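Long-range contacts in pseudoazurin (Methylobacterium extorquens, PDB 1PMY), which binds one copper ion per chain and, as a blue-copper protein of the plastocyanin/azurin family, probably carries electrons in the periplasm: residues P80-G85 with Q106-T111; V42-G47 with Y74-A79; M7-P12 with K38-E43; K46-D51 with E100-V105; K32-D37 with G61-V66. One frame throughout, in Å; residues are numbered along the deposited sequence.

Interaction 1: P80-G85 with Q106-T111; sequences PHYMMG and QHNKLT. With CU (copper (II) ion), chain B.
His107 meets Tyr82 rim to rim: the ring centres are 5.9 Å apart, the planes lie at 68° and neither ring covers the other. Asn108 follows at the N-cap of helix 109-120. Its CG sits between the backbone N and the carbonyl carbon (chi1 54°), and OD1 accepts from Thr111 N at 2.9 Å, from well above the carbonyl plane. Asn108 ND2 in turn gives a bond to Thr111 OG1, and Met83, whose chain bends at chi2 and chi3, has SD 4.1 Å from Asn108 ND2. An alanine at Asn108 would probably leave Thr111 N without its capping acceptor and Thr111 OG1 without the amide N-H that meets it. Leu110 CD1 rests 3.5 Å from Met84 O; beside it Gly85 has positive phi, and a CB there would collide with this methyl. Thr111 OG1 lies 3.1 Å from Gly85 CA and 3.0 Å from Tyr82 O, at most a weak bond to a carbonyl that also accepts from Gly85 N. That second bond closes a type I turn from Tyr82 to Gly85, part of the copper-ligand loop of a cupredoxin, in which His81 ND1 binds the metal, packed against the start of the C-terminal helix.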
# COMPACT_ATOMS: atom_id res chain seq x y z
N PRO A 80 3.67 -0.13 -12.60
CA PRO A 80 3.74 -1.05 -13.74
C PRO A 80 2.92 -2.34 -13.47
O PRO A 80 2.45 -2.86 -14.53
CB PRO A 80 5.21 -1.45 -13.80
CG PRO A 80 5.86 -0.94 -12.58
CD PRO A 80 5.01 0.22 -11.99
N HIS A 81 2.68 -2.75 -12.20
CA HIS A 81 1.91 -3.98 -12.00
C HIS A 81 0.55 -3.80 -11.35
O HIS A 81 0.05 -4.72 -10.66
CB HIS A 81 2.72 -5.08 -11.17
CG HIS A 81 4.07 -5.25 -11.77
ND1 HIS A 81 5.25 -5.08 -11.05
CD2 HIS A 81 4.40 -5.62 -13.04
CE1 HIS A 81 6.27 -5.35 -11.92
NE2 HIS A 81 5.79 -5.70 -13.06
N TYR A 82 -0.07 -2.63 -11.46
CA TYR A 82 -1.42 -2.42 -10.84
C TYR A 82 -2.49 -3.35 -11.42
O TYR A 82 -3.20 -3.99 -10.63
CB TYR A 82 -1.71 -0.91 -10.94
CG TYR A 82 -3.15 -0.60 -10.52
CD1 TYR A 82 -3.65 -0.80 -9.25
CD2 TYR A 82 -4.05 -0.26 -11.55
CE1 TYR A 82 -5.00 -0.52 -8.94
CE2 TYR A 82 -5.41 -0.05 -11.27
CZ TYR A 82 -5.86 -0.07 -9.97
OH TYR A 82 -7.22 0.03 -9.76
N MET A 83 -2.48 -3.54 -12.73
CA MET A 83 -3.43 -4.38 -13.46
C MET A 83 -3.28 -5.85 -13.04
O MET A 83 -4.18 -6.68 -13.09
CB MET A 83 -3.30 -4.23 -14.98
CG MET A 83 -3.92 -3.01 -15.54
SD MET A 83 -5.67 -2.90 -15.22
CE MET A 83 -6.47 -4.31 -15.99
N MET A 84 -2.08 -6.21 -12.56
CA MET A 84 -1.69 -7.48 -12.01
C MET A 84 -1.94 -7.59 -10.51
O MET A 84 -1.60 -8.60 -9.94
CB MET A 84 -0.20 -7.78 -12.32
CG MET A 84 -0.15 -8.21 -13.80
SD MET A 84 1.64 -8.58 -14.15
CE MET A 84 1.63 -10.32 -13.48
N GLY A 85 -2.61 -6.63 -9.88
CA GLY A 85 -2.97 -6.70 -8.49
C GLY A 85 -1.86 -6.38 -7.49
O GLY A 85 -2.06 -6.76 -6.31
N GLN A 106 -12.92 1.71 -6.93
CA GLN A 106 -13.11 0.45 -7.63
C GLN A 106 -11.80 0.09 -8.35
O GLN A 106 -11.00 0.99 -8.61
CB GLN A 106 -14.34 0.41 -8.56
CG GLN A 106 -15.58 1.00 -7.84
CD GLN A 106 -16.76 1.27 -8.73
OE1 GLN A 106 -16.90 1.05 -9.92
NE2 GLN A 106 -17.80 1.83 -8.06
N HIS A 107 -11.72 -1.16 -8.62
CA HIS A 107 -10.47 -1.71 -9.28
C HIS A 107 -10.91 -2.89 -10.16
O HIS A 107 -12.04 -3.36 -10.05
CB HIS A 107 -9.56 -2.31 -8.13
CG HIS A 107 -9.18 -1.31 -7.08
ND1 HIS A 107 -9.77 -1.13 -5.84
CD2 HIS A 107 -8.24 -0.34 -7.21
CE1 HIS A 107 -9.16 -0.06 -5.25
NE2 HIS A 107 -8.24 0.41 -6.09
N ASN A 108 -9.92 -3.41 -10.96
CA ASN A 108 -10.21 -4.64 -11.75
C ASN A 108 -10.44 -5.77 -10.73
O ASN A 108 -9.99 -5.66 -9.56
CB ASN A 108 -9.01 -5.02 -12.68
CG ASN A 108 -7.73 -5.12 -11.81
OD1 ASN A 108 -7.47 -6.25 -11.33
ND2 ASN A 108 -7.06 -4.01 -11.57
N LYS A 109 -11.07 -6.80 -11.21
CA LYS A 109 -11.46 -7.98 -10.48
C LYS A 109 -10.36 -8.57 -9.60
O LYS A 109 -10.55 -8.81 -8.39
CB LYS A 109 -12.07 -9.06 -11.39
CG LYS A 109 -12.74 -10.15 -10.54
CD LYS A 109 -13.21 -11.32 -11.35
CE LYS A 109 -14.55 -11.92 -10.94
NZ LYS A 109 -14.83 -11.82 -9.48
N LEU A 110 -9.22 -8.79 -10.21
CA LEU A 110 -8.01 -9.35 -9.61
C LEU A 110 -7.47 -8.53 -8.49
O LEU A 110 -7.21 -9.11 -7.38
CB LEU A 110 -7.18 -9.82 -10.76
CG LEU A 110 -5.75 -9.76 -10.99
CD1 LEU A 110 -4.81 -9.87 -9.80
CD2 LEU A 110 -5.43 -10.87 -12.04
N THR A 111 -7.39 -7.22 -8.63
CA THR A 111 -6.91 -6.31 -7.58
C THR A 111 -7.96 -6.26 -6.46
O THR A 111 -7.59 -6.23 -5.28
CB THR A 111 -6.62 -4.85 -8.09
OG1 THR A 111 -5.54 -5.06 -9.14
CG2 THR A 111 -6.12 -3.86 -7.09
CU CU B . 5.55 -4.28 -9.28

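Interaction 2: V42-G47 with Y74-A79; sequences VETIKG and YGFKCA. With CU (copper (II) ion), chain B.
Val42 opens the contact with CG1, anti to the backbone N (chi1 -173°), packed 3.8 Å from Phe76 CD1, while its CA-H points to Lys77 O. Glu43 and Lys77 form an antiparallel hydrogen-bonded pair. Glu43 N gives to Lys77 O at 2.7 Å, and Lys77 N returns a bond of 2.8 Å to Glu43 O. Their side chains, both extended beyond CG, lie side by side and point the same way. The charged ends nevertheless stay apart, with Glu43 OE1 4.7 Å from Lys77 NZ; a water accepts from Lys77 NZ at 2.7 Å and gives a weak bond to Glu43 OE1. Glu43 OE1 also touches Ala79 CB, and OE2 is held by Tyr55. Thr44 pairs with Phe76 without hydrogen bonds, their side chains diverging. Ile45 N then donates to Gly75 O at 3.1 Å, and Ile45 CG1 packs against Lys77 CB at 3.7 Å. Lys77 also makes a cation-pi contact with Tyr82, and one residue past it Cys78 SG binds copper. The chemistry is thus divided: backbone bonds hold the short edge strand 43-44 to strand 72-77, while the opposite charges of Glu43 and Lys77 are bridged by a water, weakly on the Glu43 side, and would probably still attract each other.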
# COMPACT_ATOMS: atom_id res chain seq x y z
N VAL A 42 6.26 2.14 -5.83
CA VAL A 42 5.14 2.41 -4.93
C VAL A 42 4.54 3.79 -5.34
O VAL A 42 5.25 4.80 -5.58
CB VAL A 42 5.69 2.51 -3.45
CG1 VAL A 42 4.43 2.62 -2.54
CG2 VAL A 42 6.34 1.15 -3.06
N GLU A 43 3.22 3.75 -5.45
CA GLU A 43 2.53 5.03 -5.83
C GLU A 43 1.20 5.05 -5.16
O GLU A 43 0.47 4.00 -5.04
CB GLU A 43 2.39 5.19 -7.35
CG GLU A 43 1.65 6.45 -7.82
CD GLU A 43 1.64 6.73 -9.29
OE1 GLU A 43 2.28 5.96 -9.98
OE2 GLU A 43 1.07 7.73 -9.75
N THR A 44 0.85 6.24 -4.73
CA THR A 44 -0.50 6.41 -4.08
C THR A 44 -1.60 5.97 -5.11
O THR A 44 -1.43 6.25 -6.33
CB THR A 44 -0.68 7.98 -3.89
OG1 THR A 44 0.36 8.39 -2.95
CG2 THR A 44 -2.09 8.42 -3.43
N ILE A 45 -2.65 5.38 -4.60
CA ILE A 45 -3.84 5.17 -5.46
C ILE A 45 -4.79 6.36 -5.07
O ILE A 45 -5.18 6.54 -3.89
CB ILE A 45 -4.56 3.85 -5.12
CG1 ILE A 45 -3.69 2.75 -5.80
CG2 ILE A 45 -5.99 3.85 -5.91
CD1 ILE A 45 -3.90 1.39 -5.08
N LYS A 46 -5.01 7.28 -6.01
CA LYS A 46 -5.87 8.46 -5.69
C LYS A 46 -7.19 8.02 -5.15
O LYS A 46 -7.84 7.05 -5.62
CB LYS A 46 -6.02 9.20 -7.05
CG LYS A 46 -6.69 10.51 -6.73
CD LYS A 46 -6.64 11.67 -7.67
CE LYS A 46 -7.86 12.57 -7.65
NZ LYS A 46 -9.04 11.82 -8.22
N GLY A 47 -7.70 8.65 -4.10
CA GLY A 47 -8.97 8.37 -3.45
C GLY A 47 -8.71 7.38 -2.30
O GLY A 47 -9.68 7.12 -1.54
N TYR A 74 -4.46 4.12 3.81
CA TYR A 74 -3.72 4.48 2.57
C TYR A 74 -3.72 3.25 1.63
O TYR A 74 -3.46 2.13 2.16
CB TYR A 74 -2.27 4.70 2.97
CG TYR A 74 -2.02 5.95 3.78
CD1 TYR A 74 -2.33 5.97 5.16
CD2 TYR A 74 -1.50 7.09 3.17
CE1 TYR A 74 -2.01 7.17 5.87
CE2 TYR A 74 -1.23 8.26 3.89
CZ TYR A 74 -1.50 8.27 5.27
OH TYR A 74 -1.16 9.40 5.99
N GLY A 75 -3.93 3.46 0.34
CA GLY A 75 -3.78 2.30 -0.59
C GLY A 75 -2.61 2.72 -1.54
O GLY A 75 -2.57 3.95 -1.85
N PHE A 76 -1.79 1.71 -1.76
CA PHE A 76 -0.64 1.98 -2.66
C PHE A 76 -0.66 0.88 -3.73
O PHE A 76 -1.02 -0.23 -3.41
CB PHE A 76 0.70 1.88 -1.89
CG PHE A 76 0.93 2.97 -0.87
CD1 PHE A 76 1.21 4.23 -1.36
CD2 PHE A 76 0.71 2.73 0.50
CE1 PHE A 76 1.38 5.28 -0.45
CE2 PHE A 76 0.95 3.77 1.42
CZ PHE A 76 1.25 5.01 0.90
N LYS A 77 -0.19 1.27 -4.88
CA LYS A 77 -0.02 0.34 -6.01
C LYS A 77 1.48 0.38 -6.39
O LYS A 77 2.26 1.26 -6.08
CB LYS A 77 -0.86 0.89 -7.22
CG LYS A 77 -0.45 2.18 -7.87
CD LYS A 77 -1.35 2.43 -9.13
CE LYS A 77 -1.03 3.82 -9.66
NZ LYS A 77 -1.89 3.96 -10.92
N CYS A 78 1.79 -0.67 -7.15
CA CYS A 78 3.04 -0.75 -7.92
C CYS A 78 2.58 -0.26 -9.31
O CYS A 78 1.66 -0.94 -9.87
CB CYS A 78 3.64 -2.15 -7.92
SG CYS A 78 4.83 -2.26 -9.26
N ALA A 79 3.01 0.90 -9.77
CA ALA A 79 2.52 1.39 -11.08
C ALA A 79 2.53 0.46 -12.22
O ALA A 79 1.42 0.17 -12.78
CB ALA A 79 2.75 2.84 -11.35
CU CU B . 5.55 -4.28 -9.28
O HOH W 1 -0.22 5.68 -12.13

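Interaction 3: M7-P12 with K38-E43; sequences MLNSGP and KGHNVE. With CU (copper (II) ion), chain B.
His40 and Met7 bury the most surface here, sliding past each other in opposite directions with Met7 CB 3.7 Å from His40 CB. The imidazole is held at two of its corners. His40 ND1 binds copper at 2.1 Å, with Cys78, His81 and Met86 as the other ligands, and His40 NE2 donates to Asn9 OD1 at 2.7 Å, a weak bond because it is bent to 130°. Asn9 OD1 arrives at the ring edge, near the ring plane, although the amide itself is turned 66° from the imidazole. Leu8 C lies 3.5 Å from His40 NE2. With the metal on ND1, the N-H of NE2 is directed roughly towards Asn9 OD1, and this second-shell residue probably restrains rotation of the ligand ring. Two waters reinforce Asn9: one donates to Asn9 OD1 at 2.6 Å and to Lys38 O, the other accepts from Asn9 ND2 and from Lys38 NZ and donates to Lys38 O. Met7 carries the apolar half. Its chain is extended to SD (chi2 -172°), which brings Met7 SD 3.9 Å from Val42 CG2, the two side chains meeting at about a right angle. Met7 also packs on Phe18 and Phe33. Asp37 OD2 takes the backbone N-H of Asn9. The contact joins the end of strand 2-8, which lies between strands 17-25 and 30-34 in the sheet, to the loop between strands 30-34 and 43-44.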
# COMPACT_ATOMS: atom_id res chain seq x y z
N MET A 7 9.24 -5.79 -2.26
CA MET A 7 8.58 -5.73 -3.60
C MET A 7 9.00 -7.00 -4.36
O MET A 7 10.19 -7.14 -4.72
CB MET A 7 9.03 -4.41 -4.26
CG MET A 7 8.49 -3.31 -3.34
SD MET A 7 8.78 -1.68 -4.15
CE MET A 7 10.56 -1.75 -4.15
N LEU A 8 8.06 -7.89 -4.52
CA LEU A 8 8.34 -9.23 -5.09
C LEU A 8 7.56 -9.60 -6.36
O LEU A 8 6.42 -9.29 -6.54
CB LEU A 8 7.97 -10.30 -4.04
CG LEU A 8 8.66 -10.27 -2.70
CD1 LEU A 8 7.85 -10.98 -1.62
CD2 LEU A 8 10.07 -10.69 -2.75
N ASN A 9 8.32 -10.32 -7.18
CA ASN A 9 7.73 -10.95 -8.39
C ASN A 9 6.79 -12.10 -7.94
O ASN A 9 5.73 -12.32 -8.61
CB ASN A 9 8.82 -11.46 -9.31
CG ASN A 9 9.61 -10.42 -9.99
OD1 ASN A 9 9.29 -9.18 -9.95
ND2 ASN A 9 10.62 -10.83 -10.75
N SER A 10 7.21 -12.85 -6.96
CA SER A 10 6.47 -14.02 -6.44
C SER A 10 6.54 -14.07 -4.94
O SER A 10 7.62 -13.95 -4.35
CB SER A 10 6.93 -15.28 -7.17
OG SER A 10 5.99 -16.36 -6.98
N GLY A 11 5.41 -14.15 -4.26
CA GLY A 11 5.36 -14.17 -2.78
C GLY A 11 3.98 -14.58 -2.29
O GLY A 11 3.24 -15.18 -3.11
N PRO A 12 3.72 -14.31 -1.03
CA PRO A 12 2.39 -14.67 -0.44
C PRO A 12 1.28 -13.95 -1.25
O PRO A 12 1.29 -12.72 -1.41
CB PRO A 12 2.46 -14.08 0.97
CG PRO A 12 3.93 -14.06 1.28
CD PRO A 12 4.59 -13.68 -0.05
N LYS A 38 13.65 -6.43 -8.87
CA LYS A 38 13.69 -5.17 -9.61
C LYS A 38 12.33 -4.98 -10.34
O LYS A 38 11.59 -5.93 -10.58
CB LYS A 38 14.80 -5.41 -10.69
CG LYS A 38 14.57 -5.00 -12.07
CD LYS A 38 15.15 -5.72 -13.24
CE LYS A 38 14.85 -7.23 -13.24
NZ LYS A 38 13.64 -7.52 -14.10
N GLY A 39 12.19 -3.73 -10.81
CA GLY A 39 11.03 -3.41 -11.66
C GLY A 39 9.74 -3.08 -10.87
O GLY A 39 8.70 -3.13 -11.53
N HIS A 40 9.84 -2.81 -9.62
CA HIS A 40 8.65 -2.43 -8.81
C HIS A 40 8.78 -1.01 -8.30
O HIS A 40 9.92 -0.53 -8.15
CB HIS A 40 8.38 -3.46 -7.73
CG HIS A 40 8.21 -4.85 -8.18
ND1 HIS A 40 7.19 -5.47 -8.86
CD2 HIS A 40 9.15 -5.87 -8.00
CE1 HIS A 40 7.43 -6.73 -9.07
NE2 HIS A 40 8.59 -6.99 -8.53
N ASN A 41 7.62 -0.38 -8.04
CA ASN A 41 7.66 0.95 -7.35
C ASN A 41 6.46 0.94 -6.37
O ASN A 41 5.70 -0.02 -6.31
CB ASN A 41 7.76 2.17 -8.18
CG ASN A 41 6.45 2.58 -8.88
OD1 ASN A 41 5.57 1.68 -8.92
ND2 ASN A 41 6.40 3.88 -9.10
N VAL A 42 6.26 2.14 -5.83
CA VAL A 42 5.14 2.41 -4.93
C VAL A 42 4.54 3.79 -5.34
O VAL A 42 5.25 4.80 -5.58
CB VAL A 42 5.69 2.51 -3.45
CG1 VAL A 42 4.43 2.62 -2.54
CG2 VAL A 42 6.34 1.15 -3.06
N GLU A 43 3.22 3.75 -5.45
CA GLU A 43 2.53 5.03 -5.83
C GLU A 43 1.20 5.05 -5.16
O GLU A 43 0.47 4.00 -5.04
CB GLU A 43 2.39 5.19 -7.35
CG GLU A 43 1.65 6.45 -7.82
CD GLU A 43 1.64 6.73 -9.29
OE1 GLU A 43 2.28 5.96 -9.98
OE2 GLU A 43 1.07 7.73 -9.75
CU CU B . 5.55 -4.28 -9.28
O HOH W 2 9.36 -7.27 -11.76
O HOH W 3 12.23 -8.58 -11.97

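Interaction 4: K46-D51 with E100-V105; sequences KGMAPD and EAAKSV
Met48 and Ala102 bring their backbones within 4.4 Å, CA to CA, where the loop after strand 43-44 passes alongside the short helix 99-103. This is the C-terminal helical extension of pseudoazurin packed on the cupredoxin beta-sandwich. No hydrogen bond crosses between the two segments. The loop instead offers a carbonyl, Gly47 O, which lies 3.6 Å from Ala102 CA and equally near Val105 CG2. Gly47 has positive phi, at angles where a side chain would jam against the preceding carbonyl; a CB there would also press on that valine methyl. Among side chains, Met48 meets both Ala102 and Val105. Its CG is anti to the carbonyl carbon (chi1 -59°), which sets Met48 CG 4.0 Å from Val105 CG2 and 4.2 Å from Ala102 CB. Beyond CG the chain bends at chi3 and lays Met48 CE against Ala102 O at 3.5 Å, with SD a little farther from the same oxygen. The methionine also touches His107 and Phe119, so from the loop it reaches helix 99-103 and, through Phe119, helix 109-120. An alanine at Met48 would probably open a gap beside Ala102 O and Val105 CG2 and take away much of the side chain that Phe119 packs on. Met48 O also accepts from Gly75 N, which ties the loop to strand 72-77, while Ala102 packs on Val73. Ser104 N and OG reach Glu100 O from opposite faces of its carbonyl plane, Ser104 OG at 2.6 Å.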
# COMPACT_ATOMS: atom_id res chain seq x y z
N LYS A 46 -5.01 7.28 -6.01
CA LYS A 46 -5.87 8.46 -5.69
C LYS A 46 -7.19 8.02 -5.15
O LYS A 46 -7.84 7.05 -5.62
CB LYS A 46 -6.02 9.20 -7.05
CG LYS A 46 -6.69 10.51 -6.73
CD LYS A 46 -6.64 11.67 -7.67
CE LYS A 46 -7.86 12.57 -7.65
NZ LYS A 46 -9.04 11.82 -8.22
N GLY A 47 -7.70 8.65 -4.10
CA GLY A 47 -8.97 8.37 -3.45
C GLY A 47 -8.71 7.38 -2.30
O GLY A 47 -9.68 7.12 -1.54
N MET A 48 -7.44 6.98 -2.14
CA MET A 48 -7.14 6.01 -1.04
C MET A 48 -6.06 6.63 -0.12
O MET A 48 -4.97 6.06 0.06
CB MET A 48 -6.75 4.57 -1.47
CG MET A 48 -7.79 3.92 -2.29
SD MET A 48 -7.30 2.26 -2.81
CE MET A 48 -7.72 1.36 -1.29
N ALA A 49 -6.39 7.79 0.47
CA ALA A 49 -5.45 8.48 1.38
C ALA A 49 -6.16 9.55 2.21
O ALA A 49 -7.04 10.23 1.63
CB ALA A 49 -4.30 9.13 0.61
N PRO A 50 -5.71 9.75 3.43
CA PRO A 50 -6.35 10.82 4.23
C PRO A 50 -5.98 12.14 3.59
O PRO A 50 -5.00 12.36 2.90
CB PRO A 50 -5.87 10.54 5.63
CG PRO A 50 -4.52 9.92 5.45
CD PRO A 50 -4.67 9.04 4.16
N ASP A 51 -6.90 13.12 3.78
CA ASP A 51 -6.71 14.45 3.17
C ASP A 51 -5.52 15.08 3.84
O ASP A 51 -5.34 14.84 5.04
CB ASP A 51 -8.00 15.24 3.02
CG ASP A 51 -8.82 15.31 4.25
OD1 ASP A 51 -8.15 15.45 5.33
OD2 ASP A 51 -10.09 15.18 4.18
N GLU A 100 -14.46 4.56 4.52
CA GLU A 100 -15.60 4.30 3.57
C GLU A 100 -15.19 4.82 2.21
O GLU A 100 -15.47 4.14 1.20
CB GLU A 100 -16.85 5.02 4.12
CG GLU A 100 -18.12 4.94 3.24
CD GLU A 100 -18.59 3.57 2.86
OE1 GLU A 100 -18.28 2.55 3.50
OE2 GLU A 100 -19.26 3.56 1.79
N ALA A 101 -14.55 5.99 2.15
CA ALA A 101 -14.04 6.54 0.91
C ALA A 101 -13.04 5.62 0.21
O ALA A 101 -13.08 5.38 -1.03
CB ALA A 101 -13.57 7.98 0.99
N ALA A 102 -12.08 5.14 1.01
CA ALA A 102 -10.95 4.34 0.44
C ALA A 102 -11.48 3.00 -0.06
O ALA A 102 -11.05 2.52 -1.15
CB ALA A 102 -9.82 4.18 1.41
N LYS A 103 -12.39 2.39 0.69
CA LYS A 103 -12.99 1.06 0.35
C LYS A 103 -13.87 1.16 -0.89
O LYS A 103 -13.99 0.25 -1.71
CB LYS A 103 -13.75 0.62 1.54
CG LYS A 103 -13.86 -0.69 2.16
CD LYS A 103 -14.93 -0.65 3.27
CE LYS A 103 -16.36 -0.64 2.85
NZ LYS A 103 -17.13 0.59 2.46
N SER A 104 -14.47 2.36 -1.14
CA SER A 104 -15.31 2.62 -2.29
C SER A 104 -14.61 2.78 -3.61
O SER A 104 -15.29 2.83 -4.66
CB SER A 104 -16.24 3.82 -2.00
OG SER A 104 -17.02 3.57 -0.86
N VAL A 105 -13.29 2.95 -3.62
CA VAL A 105 -12.56 3.09 -4.93
C VAL A 105 -12.67 1.74 -5.60
O VAL A 105 -12.61 0.67 -4.96
CB VAL A 105 -11.16 3.67 -4.70
CG1 VAL A 105 -10.35 3.65 -6.01
CG2 VAL A 105 -11.17 5.07 -4.13

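Interaction 5: K32-D37 with G61-V66; sequences KFLPTD and GQEAVV
Lys32 and Glu63 are joined by a salt bridge, NZ to OE1 at 2.8 Å, the oxygen being met nearly end-on to its C-O bond. Lys32 begins extended, with CG anti to the backbone N (chi1 -175°), then bends at chi3 and chi4 as it passes Val65, whose CG2 lies 3.9 Å from Lys32 CG. The other oxygen of the carboxylate, Glu63 OE2, touches Leu34 CD2. On the opposite face of the strand pair, the ring edge of Phe33 meets Val66, CE2 to CG2 at 3.9 Å. Backbone bonds position these groups: Phe33 and Ala64 form an antiparallel hydrogen-bonded pair, Phe33 N giving to Ala64 O at 2.9 Å and Ala64 N returning to Phe33 O at 3.2 Å. Lys32 and Val65 make the adjoining non-hydrogen-bonded pair. Past the strand end, Pro35 is the centre of an inverse gamma turn; its CB rests 3.5 Å from Gly61 O and its CD 3.6 Å from Glu63 CA. Strand 64-67 is one of the two outermost strands of the sheet and pairs with strand 30-34, whose other side bonds to strand 2-8 through Val3, Val5 and Met7, while Phe33 turns inward onto Val42.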
# COMPACT_ATOMS: atom_id res chain seq x y z
N LYS A 32 10.10 1.14 4.89
CA LYS A 32 11.17 1.10 3.85
C LYS A 32 10.71 -0.03 2.89
O LYS A 32 10.56 -1.25 3.23
CB LYS A 32 12.49 0.71 4.52
CG LYS A 32 13.67 0.76 3.54
CD LYS A 32 14.98 0.38 4.32
CE LYS A 32 15.73 1.65 4.74
NZ LYS A 32 16.49 2.23 3.56
N PHE A 33 10.50 0.31 1.64
CA PHE A 33 10.07 -0.64 0.59
C PHE A 33 11.41 -1.12 -0.06
O PHE A 33 12.16 -0.24 -0.42
CB PHE A 33 9.27 0.12 -0.52
CG PHE A 33 7.88 0.47 0.02
CD1 PHE A 33 6.88 -0.43 -0.05
CD2 PHE A 33 7.71 1.77 0.59
CE1 PHE A 33 5.62 -0.13 0.46
CE2 PHE A 33 6.43 2.14 0.99
CZ PHE A 33 5.40 1.18 0.98
N LEU A 34 11.58 -2.44 -0.04
CA LEU A 34 12.84 -3.02 -0.53
C LEU A 34 12.69 -3.62 -1.91
O LEU A 34 11.84 -4.48 -2.05
CB LEU A 34 13.22 -4.10 0.53
CG LEU A 34 13.61 -3.50 1.91
CD1 LEU A 34 13.72 -4.66 2.89
CD2 LEU A 34 14.84 -2.66 1.80
N PRO A 35 13.59 -3.23 -2.81
CA PRO A 35 13.56 -3.77 -4.17
C PRO A 35 14.14 -5.17 -4.21
O PRO A 35 15.11 -5.40 -4.96
CB PRO A 35 14.38 -2.70 -4.95
CG PRO A 35 15.46 -2.30 -3.94
CD PRO A 35 14.67 -2.21 -2.61
N THR A 36 13.56 -6.12 -3.55
CA THR A 36 13.93 -7.54 -3.49
C THR A 36 14.11 -8.01 -4.91
O THR A 36 15.08 -8.67 -5.35
CB THR A 36 13.01 -8.47 -2.65
OG1 THR A 36 12.72 -7.83 -1.38
CG2 THR A 36 13.62 -9.90 -2.40
N ASP A 37 13.05 -7.73 -5.69
CA ASP A 37 13.06 -7.98 -7.13
C ASP A 37 13.02 -6.56 -7.75
O ASP A 37 12.48 -5.62 -7.16
CB ASP A 37 11.90 -8.83 -7.58
CG ASP A 37 11.99 -10.29 -7.14
OD1 ASP A 37 13.04 -10.88 -7.35
OD2 ASP A 37 11.02 -10.86 -6.69
N GLY A 61 12.55 0.21 -9.14
CA GLY A 61 13.76 -0.56 -8.80
C GLY A 61 14.63 0.01 -7.69
O GLY A 61 15.71 -0.57 -7.40
N GLN A 62 14.20 1.09 -7.04
CA GLN A 62 14.99 1.70 -5.94
C GLN A 62 14.33 1.44 -4.59
O GLN A 62 13.07 1.40 -4.42
CB GLN A 62 15.03 3.24 -6.09
CG GLN A 62 15.84 3.63 -7.30
CD GLN A 62 16.32 5.05 -7.30
OE1 GLN A 62 17.11 5.37 -8.23
NE2 GLN A 62 15.91 5.97 -6.45
N GLU A 63 15.20 1.43 -3.55
CA GLU A 63 14.63 1.31 -2.15
C GLU A 63 13.97 2.70 -1.94
O GLU A 63 14.47 3.72 -2.56
CB GLU A 63 15.74 1.41 -1.14
CG GLU A 63 16.90 0.52 -1.13
CD GLU A 63 17.42 0.11 0.26
OE1 GLU A 63 17.28 0.91 1.20
OE2 GLU A 63 17.90 -1.01 0.32
N ALA A 64 12.96 2.76 -1.12
CA ALA A 64 12.31 4.05 -0.89
C ALA A 64 11.76 4.04 0.53
O ALA A 64 11.43 2.95 1.02
CB ALA A 64 11.08 4.19 -1.85
N VAL A 65 11.75 5.17 1.12
CA VAL A 65 11.19 5.33 2.45
C VAL A 65 10.05 6.35 2.37
O VAL A 65 10.08 7.42 1.75
CB VAL A 65 12.30 5.73 3.46
CG1 VAL A 65 11.54 6.11 4.78
CG2 VAL A 65 13.28 4.61 3.64
N VAL A 66 8.96 5.94 3.09
CA VAL A 66 7.79 6.83 3.21
C VAL A 66 7.49 7.00 4.70
O VAL A 66 7.24 6.01 5.41
CB VAL A 66 6.56 6.24 2.45
CG1 VAL A 66 5.33 7.21 2.54
CG2 VAL A 66 6.95 6.01 0.99

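Interactions 1, 2 and 3 each bring one ligand to the same copper: His81, Cys78 and His40. Interaction 2 lies nearest the centre of the chain and shares Val42 and Glu43 with interaction 3; Asn41 OD1 joins the two at Ala79 N. Interactions 2 and 5 are both antiparallel strand pairs at opposite edges of the sheet, but opposite charges meet through water in the first and directly in the second, which is a surface contact. Interactions 1 and 4 hold the two C-terminal helices against loops and meet where His107 touches Met48. Interaction 4 has no hydrogen bond across it and rests on van der Waals contacts, some to carbonyl oxygens, whereas interaction 1 adds a helix cap.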